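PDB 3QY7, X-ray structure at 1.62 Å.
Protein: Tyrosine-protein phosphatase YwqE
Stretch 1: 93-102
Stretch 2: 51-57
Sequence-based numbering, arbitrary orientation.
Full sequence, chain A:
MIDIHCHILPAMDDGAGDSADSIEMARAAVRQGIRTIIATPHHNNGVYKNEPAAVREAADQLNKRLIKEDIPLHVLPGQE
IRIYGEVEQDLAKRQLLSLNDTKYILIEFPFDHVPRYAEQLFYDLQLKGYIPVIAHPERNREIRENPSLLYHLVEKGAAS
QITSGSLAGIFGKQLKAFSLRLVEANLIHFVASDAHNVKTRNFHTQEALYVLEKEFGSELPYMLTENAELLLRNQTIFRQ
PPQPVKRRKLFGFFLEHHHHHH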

ATOM      1  N   LYS A  93       3.678 -16.924 -13.489  1.00 31.19           N
ATOM      2  CA  LYS A  93       2.587 -17.349 -14.370  1.00 30.83           C
ATOM      3  C   LYS A  93       1.618 -16.210 -14.692  1.00 30.11           C
ATOM      4  O   LYS A  93       0.590 -16.425 -15.339  1.00 30.27           O
ATOM      5  CB  LYS A  93       1.835 -18.534 -13.757  1.00 31.43           C
ATOM      6  CG  LYS A  93       2.605 -19.846 -13.855  1.00 32.81           C
ATOM      7  CD  LYS A  93       2.186 -20.836 -12.777  1.00 36.08           C
ATOM      8  CE  LYS A  93       3.022 -22.107 -12.857  1.00 37.46           C
ATOM      9  NZ  LYS A  93       4.484 -21.884 -12.617  1.00 39.08           N
ATOM     10  N   ARG A  94       1.966 -15.003 -14.237  1.00 29.04           N
ATOM     11  CA  ARG A  94       1.153 -13.799 -14.420  1.00 28.15           C
ATOM     12  C   ARG A  94      -0.286 -13.975 -13.913  1.00 26.85           C
ATOM     13  O   ARG A  94      -1.242 -13.447 -14.486  1.00 26.86           O
ATOM     14  CB  ARG A  94       1.237 -13.295 -15.870  1.00 28.43           C
ATOM     15  CG  ARG A  94       2.653 -12.845 -16.248  1.00 30.40           C
ATOM     16  CD  ARG A  94       2.750 -12.259 -17.649  1.00 34.36           C
ATOM     17  NE  ARG A  94       2.482 -13.262 -18.674  1.00 37.50           N
ATOM     18  CZ  ARG A  94       1.463 -13.211 -19.529  1.00 40.10           C
ATOM     19  NH1 ARG A  94       0.605 -12.195 -19.506  1.00 40.85           N
ATOM     20  NH2 ARG A  94       1.307 -14.177 -20.426  1.00 40.74           N
ATOM     21  N   GLN A  95      -0.423 -14.723 -12.818  1.00 25.33           N
ATOM     22  CA  GLN A  95      -1.711 -14.939 -12.182  1.00 24.14           C
ATOM     23  C   GLN A  95      -1.860 -14.011 -10.974  1.00 22.47           C
ATOM     24  O   GLN A  95      -2.874 -14.046 -10.281  1.00 22.47           O
ATOM     25  CB  GLN A  95      -1.879 -16.413 -11.781  1.00 24.63           C
ATOM     26  CG  GLN A  95      -2.245 -17.340 -12.964  1.00 27.90           C
ATOM     27  CD  GLN A  95      -1.756 -18.774 -12.785  1.00 31.37           C
ATOM     28  OE1 GLN A  95      -1.652 -19.282 -11.661  1.00 34.28           O
ATOM     29  NE2 GLN A  95      -1.446 -19.432 -13.898  1.00 32.03           N
ATOM     30  N   LEU A  96      -0.841 -13.183 -10.756  1.00 20.17           N
ATOM     31  CA  LEU A  96      -0.891 -12.087  -9.787  1.00 18.55           C
ATOM     32  C   LEU A  96      -0.388 -10.830 -10.467  1.00 17.23           C
ATOM     33  O   LEU A  96       0.372 -10.899 -11.434  1.00 17.88           O
ATOM     34  CB  LEU A  96      -0.021 -12.382  -8.564  1.00 18.37           C
ATOM     35  CG  LEU A  96      -0.390 -13.534  -7.632  1.00 18.17           C
ATOM     36  CD1 LEU A  96       0.759 -13.751  -6.660  1.00 18.03           C
ATOM     37  CD2 LEU A  96      -1.692 -13.264  -6.903  1.00 17.23           C
ATOM     38  N   LEU A  97      -0.799  -9.681  -9.940  1.00 16.09           N
ATOM     39  CA  LEU A  97      -0.339  -8.385 -10.422  1.00 14.84           C
ATOM     40  C   LEU A  97       0.620  -7.765  -9.427  1.00 14.25           C
ATOM     41  O   LEU A  97       0.380  -7.799  -8.210  1.00 14.55           O
ATOM     42  CB  LEU A  97      -1.529  -7.425 -10.598  1.00 14.29           C
ATOM     43  CG  LEU A  97      -2.523  -7.632 -11.735  1.00 14.99           C
ATOM     44  CD1 LEU A  97      -3.658  -6.657 -11.617  1.00 14.35           C
ATOM     45  CD2 LEU A  97      -1.827  -7.453 -13.097  1.00 14.65           C
ATOM     46  N   SER A  98       1.714  -7.208  -9.935  1.00 12.95           N
ATOM     47  CA  SER A  98       2.518  -6.309  -9.135  1.00 12.55           C
ATOM     48  C   SER A  98       1.925  -4.907  -9.283  1.00 12.06           C
ATOM     49  O   SER A  98       0.972  -4.714 -10.045  1.00 12.18           O
ATOM     50  CB  SER A  98       3.985  -6.351  -9.551  1.00 12.70           C
ATOM     51  OG  SER A  98       4.108  -6.017 -10.926  1.00 14.00           O
ATOM     52  N   LEU A  99       2.448  -3.958  -8.516  1.00 11.36           N
ATOM     53  CA  LEU A  99       1.887  -2.608  -8.501  1.00 10.60           C
ATOM     54  C   LEU A  99       2.223  -1.929  -9.820  1.00 10.32           C
ATOM     55  O   LEU A  99       3.383  -1.728 -10.132  1.00 10.51           O
ATOM     56  CB  LEU A  99       2.438  -1.817  -7.294  1.00 10.21           C
ATOM     57  CG  LEU A  99       2.097  -2.383  -5.895  1.00  9.44           C
ATOM     58  CD1 LEU A  99       2.841  -1.630  -4.836  1.00 10.83           C
ATOM     59  CD2 LEU A  99       0.568  -2.324  -5.639  1.00 10.27           C
ATOM     60  N   ASN A 100       1.191  -1.588 -10.595  1.00 10.74           N
ATOM     61  CA  ASN A 100       1.380  -0.997 -11.904  1.00 11.04           C
ATOM     62  C   ASN A 100       2.360  -1.783 -12.777  1.00 11.75           C
ATOM     63  O   ASN A 100       3.128  -1.198 -13.545  1.00 11.93           O
ATOM     64  CB  ASN A 100       1.827   0.475 -11.785  1.00 11.11           C
ATOM     65  CG  ASN A 100       1.759   1.199 -13.113  1.00 12.66           C
ATOM     66  OD1 ASN A 100       0.873   0.933 -13.905  1.00 13.76           O
ATOM     67  ND2 ASN A 100       2.706   2.110 -13.358  1.00 11.97           N
ATOM     68  N   ASP A 101       2.353  -3.105 -12.631  1.00 12.80           N
ATOM     69  CA  ASP A 101       3.249  -3.974 -13.420  1.00 14.25           C
ATOM     70  C   ASP A 101       4.741  -3.680 -13.216  1.00 14.32           C
ATOM     71  O   ASP A 101       5.566  -4.022 -14.062  1.00 16.08           O
ATOM     72  CB  ASP A 101       2.895  -3.880 -14.919  1.00 14.27           C
ATOM     73  CG  ASP A 101       1.510  -4.386 -15.227  1.00 17.40           C
ATOM     74  OD1 ASP A 101       0.780  -3.677 -15.963  1.00 17.35           O
ATOM     75  OD2 ASP A 101       1.122  -5.472 -14.722  1.00 19.51           O
ATOM     76  N   THR A 102       5.093  -3.040 -12.103  1.00 13.01           N
ATOM     77  CA  THR A 102       6.488  -2.761 -11.770  1.00 12.51           C
ATOM     78  C   THR A 102       7.096  -3.895 -10.954  1.00 12.40           C
ATOM     79  O   THR A 102       6.458  -4.909 -10.722  1.00 12.50           O
ATOM     80  CB  THR A 102       6.623  -1.480 -10.935  1.00 12.30           C
ATOM     81  OG1 THR A 102       6.069  -1.716  -9.622  1.00 12.87           O
ATOM     82  CG2 THR A 102       5.921  -0.308 -11.629  1.00 13.60           C
TER
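Stretch 2 (51-57) EPAAVRE

Stretch 2 begins with Glu51 at an N-cap position and then enters a helix at Pro52, which runs through Glu57 and continues later in the chain. The start of the helix is held by backbone hydrogen bonds from Val55 N to Glu51 O (3.0 Å), Arg56 N to Pro52 O (3.0 Å) and Glu57 N to Ala53 O (2.9 Å). Stretch 1 has no regular helix or strand. Lys93 is where a preceding helix leaves helical phi/psi, and Leu96 and Leu97 are extended.

The helix start lies against the middle of stretch 1. The closest pairing of CA atoms is Leu97 with Pro52, at 6.0 Å. The contacts advance in the same sense along both stretches, from Pro52 against Arg94 to Leu97, to Arg56 against Leu97 and Asp101. The contact is modest, with 320 Å² buried over both sides, and three residues account for most of it: Leu97, Pro52 and Arg56.

Leu97 is buried and points toward stretch 2. Its chi1 is m and its chi2 is t. Both methyls touch Pro52: Leu97 CD2 lies 3.7 Å from Pro52 CB and Leu97 CD1 lies 4.0 Å from Pro52 CA. CD1 also meets Val55 CG1 at 3.6 Å. Pro52 and Val55 both point toward stretch 1, so they offer Leu97 an apolar surface. Leu96, next door, points away and adds almost nothing.

Pro52 also touches the backbone that precedes Leu97. Its CG lies 3.6 Å from Arg94 O and 3.6 Å from Gln95 C. The ring thus rests on the main chain as well as on a side chain. Nearby, one water bridges the stretches. It donates to Glu51 OE1 at 2.7 Å and to Gln95 O at 2.6 Å.

Arg56 starts out sideways, but its long side chain brings the guanidinium back to stretch 1. There it forms a salt bridge with Asp101 through two hydrogen bonds. Arg56 NH1 donates to Asp101 OD2 at 2.8 Å, and Arg56 NH2 donates to Asp101 OD1 at 2.8 Å. The carboxylate sits at the edge of the guanidinium, near its plane, where the N-H groups can point at it. Leu97 CD2 lies over one face, 3.3 Å from Arg56 NH1. Leu97 therefore touches both the apolar patch and the charged pair.

Asp101 belongs to a compact turn. Thr102 N donates to Leu99 O at 2.9 Å, and a weak bond joins Asp101 N to Ser98 O at 3.3 Å. Side chains add to it: Ser98 OG donates to Thr102 O at 2.6 Å, and Thr102 OG1 to Leu99 O at 2.7 Å.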

ATOM      1  N   GLU A  51      -8.926 -11.888 -10.742  1.00 20.15           N
ATOM      2  CA  GLU A  51      -7.822 -12.245 -11.633  1.00 20.55           C
ATOM      3  C   GLU A  51      -7.263 -10.982 -12.258  1.00 19.19           C
ATOM      4  O   GLU A  51      -7.988  -9.989 -12.364  1.00 18.02           O
ATOM      5  CB  GLU A  51      -8.289 -13.175 -12.761  1.00 21.14           C
ATOM      6  CG  GLU A  51      -9.079 -14.422 -12.336  1.00 26.73           C
ATOM      7  CD  GLU A  51      -8.219 -15.492 -11.682  1.00 32.46           C
ATOM      8  OE1 GLU A  51      -7.802 -15.304 -10.515  1.00 35.82           O
ATOM      9  OE2 GLU A  51      -7.981 -16.539 -12.323  1.00 34.68           O
ATOM     10  N   PRO A  52      -5.984 -11.023 -12.676  1.00 18.73           N
ATOM     11  CA  PRO A  52      -5.342  -9.856 -13.302  1.00 18.57           C
ATOM     12  C   PRO A  52      -6.137  -9.238 -14.461  1.00 18.18           C
ATOM     13  O   PRO A  52      -6.297  -8.016 -14.505  1.00 17.45           O
ATOM     14  CB  PRO A  52      -4.000 -10.406 -13.763  1.00 18.33           C
ATOM     15  CG  PRO A  52      -3.683 -11.444 -12.708  1.00 19.37           C
ATOM     16  CD  PRO A  52      -5.008 -12.100 -12.424  1.00 18.95           C
ATOM     17  N   ALA A  53      -6.669 -10.056 -15.374  1.00 18.18           N
ATOM     18  CA  ALA A  53      -7.494  -9.517 -16.462  1.00 18.05           C
ATOM     19  C   ALA A  53      -8.681  -8.694 -15.964  1.00 17.40           C
ATOM     20  O   ALA A  53      -8.974  -7.639 -16.514  1.00 17.47           O
ATOM     21  CB  ALA A  53      -7.986 -10.648 -17.401  1.00 18.67           C
ATOM     22  N   ALA A  54      -9.369  -9.189 -14.932  1.00 16.51           N
ATOM     23  CA  ALA A  54     -10.537  -8.519 -14.386  1.00 15.81           C
ATOM     24  C   ALA A  54     -10.156  -7.205 -13.699  1.00 14.55           C
ATOM     25  O   ALA A  54     -10.904  -6.231 -13.772  1.00 14.76           O
ATOM     26  CB  ALA A  54     -11.263  -9.432 -13.398  1.00 15.72           C
ATOM     27  N   VAL A  55      -9.006  -7.199 -13.031  1.00 14.16           N
ATOM     28  CA  VAL A  55      -8.504  -5.969 -12.401  1.00 13.57           C
ATOM     29  C   VAL A  55      -8.183  -4.903 -13.460  1.00 13.53           C
ATOM     30  O   VAL A  55      -8.554  -3.748 -13.304  1.00 13.67           O
ATOM     31  CB  VAL A  55      -7.287  -6.226 -11.497  1.00 13.28           C
ATOM     32  CG1 VAL A  55      -6.740  -4.891 -10.936  1.00 12.69           C
ATOM     33  CG2 VAL A  55      -7.670  -7.148 -10.351  1.00 13.23           C
ATOM     34  N   ARG A  56      -7.511  -5.310 -14.535  1.00 14.18           N
ATOM     35  CA  ARG A  56      -7.166  -4.381 -15.609  1.00 14.32           C
ATOM     36  C   ARG A  56      -8.413  -3.832 -16.248  1.00 14.35           C
ATOM     37  O   ARG A  56      -8.525  -2.617 -16.486  1.00 14.14           O
ATOM     38  CB  ARG A  56      -6.311  -5.067 -16.671  1.00 14.65           C
ATOM     39  CG  ARG A  56      -4.988  -5.528 -16.168  1.00 14.54           C
ATOM     40  CD  ARG A  56      -4.198  -6.069 -17.331  1.00 14.99           C
ATOM     41  NE  ARG A  56      -2.980  -6.750 -16.910  1.00 16.78           N
ATOM     42  CZ  ARG A  56      -1.852  -6.144 -16.531  1.00 16.41           C
ATOM     43  NH1 ARG A  56      -0.799  -6.881 -16.207  1.00 19.35           N
ATOM     44  NH2 ARG A  56      -1.772  -4.808 -16.472  1.00 17.22           N
ATOM     45  N   GLU A  57      -9.367  -4.728 -16.526  1.00 14.56           N
ATOM     46  CA  GLU A  57     -10.676  -4.333 -17.057  1.00 15.58           C
ATOM     47  C   GLU A  57     -11.381  -3.313 -16.156  1.00 15.04           C
ATOM     48  O   GLU A  57     -11.845  -2.273 -16.627  1.00 15.30           O
ATOM     49  CB  GLU A  57     -11.582  -5.558 -17.253  1.00 16.41           C
ATOM     50  CG  GLU A  57     -12.925  -5.193 -17.913  1.00 20.11           C
ATOM     51  CD  GLU A  57     -14.037  -6.237 -17.773  1.00 26.35           C
ATOM     52  OE1 GLU A  57     -13.785  -7.351 -17.252  1.00 27.67           O
ATOM     53  OE2 GLU A  57     -15.179  -5.938 -18.217  1.00 29.17           O
TER
HETATM   54  O   HOH W   1      -5.408 -14.402  -9.668  1.00 75.76           O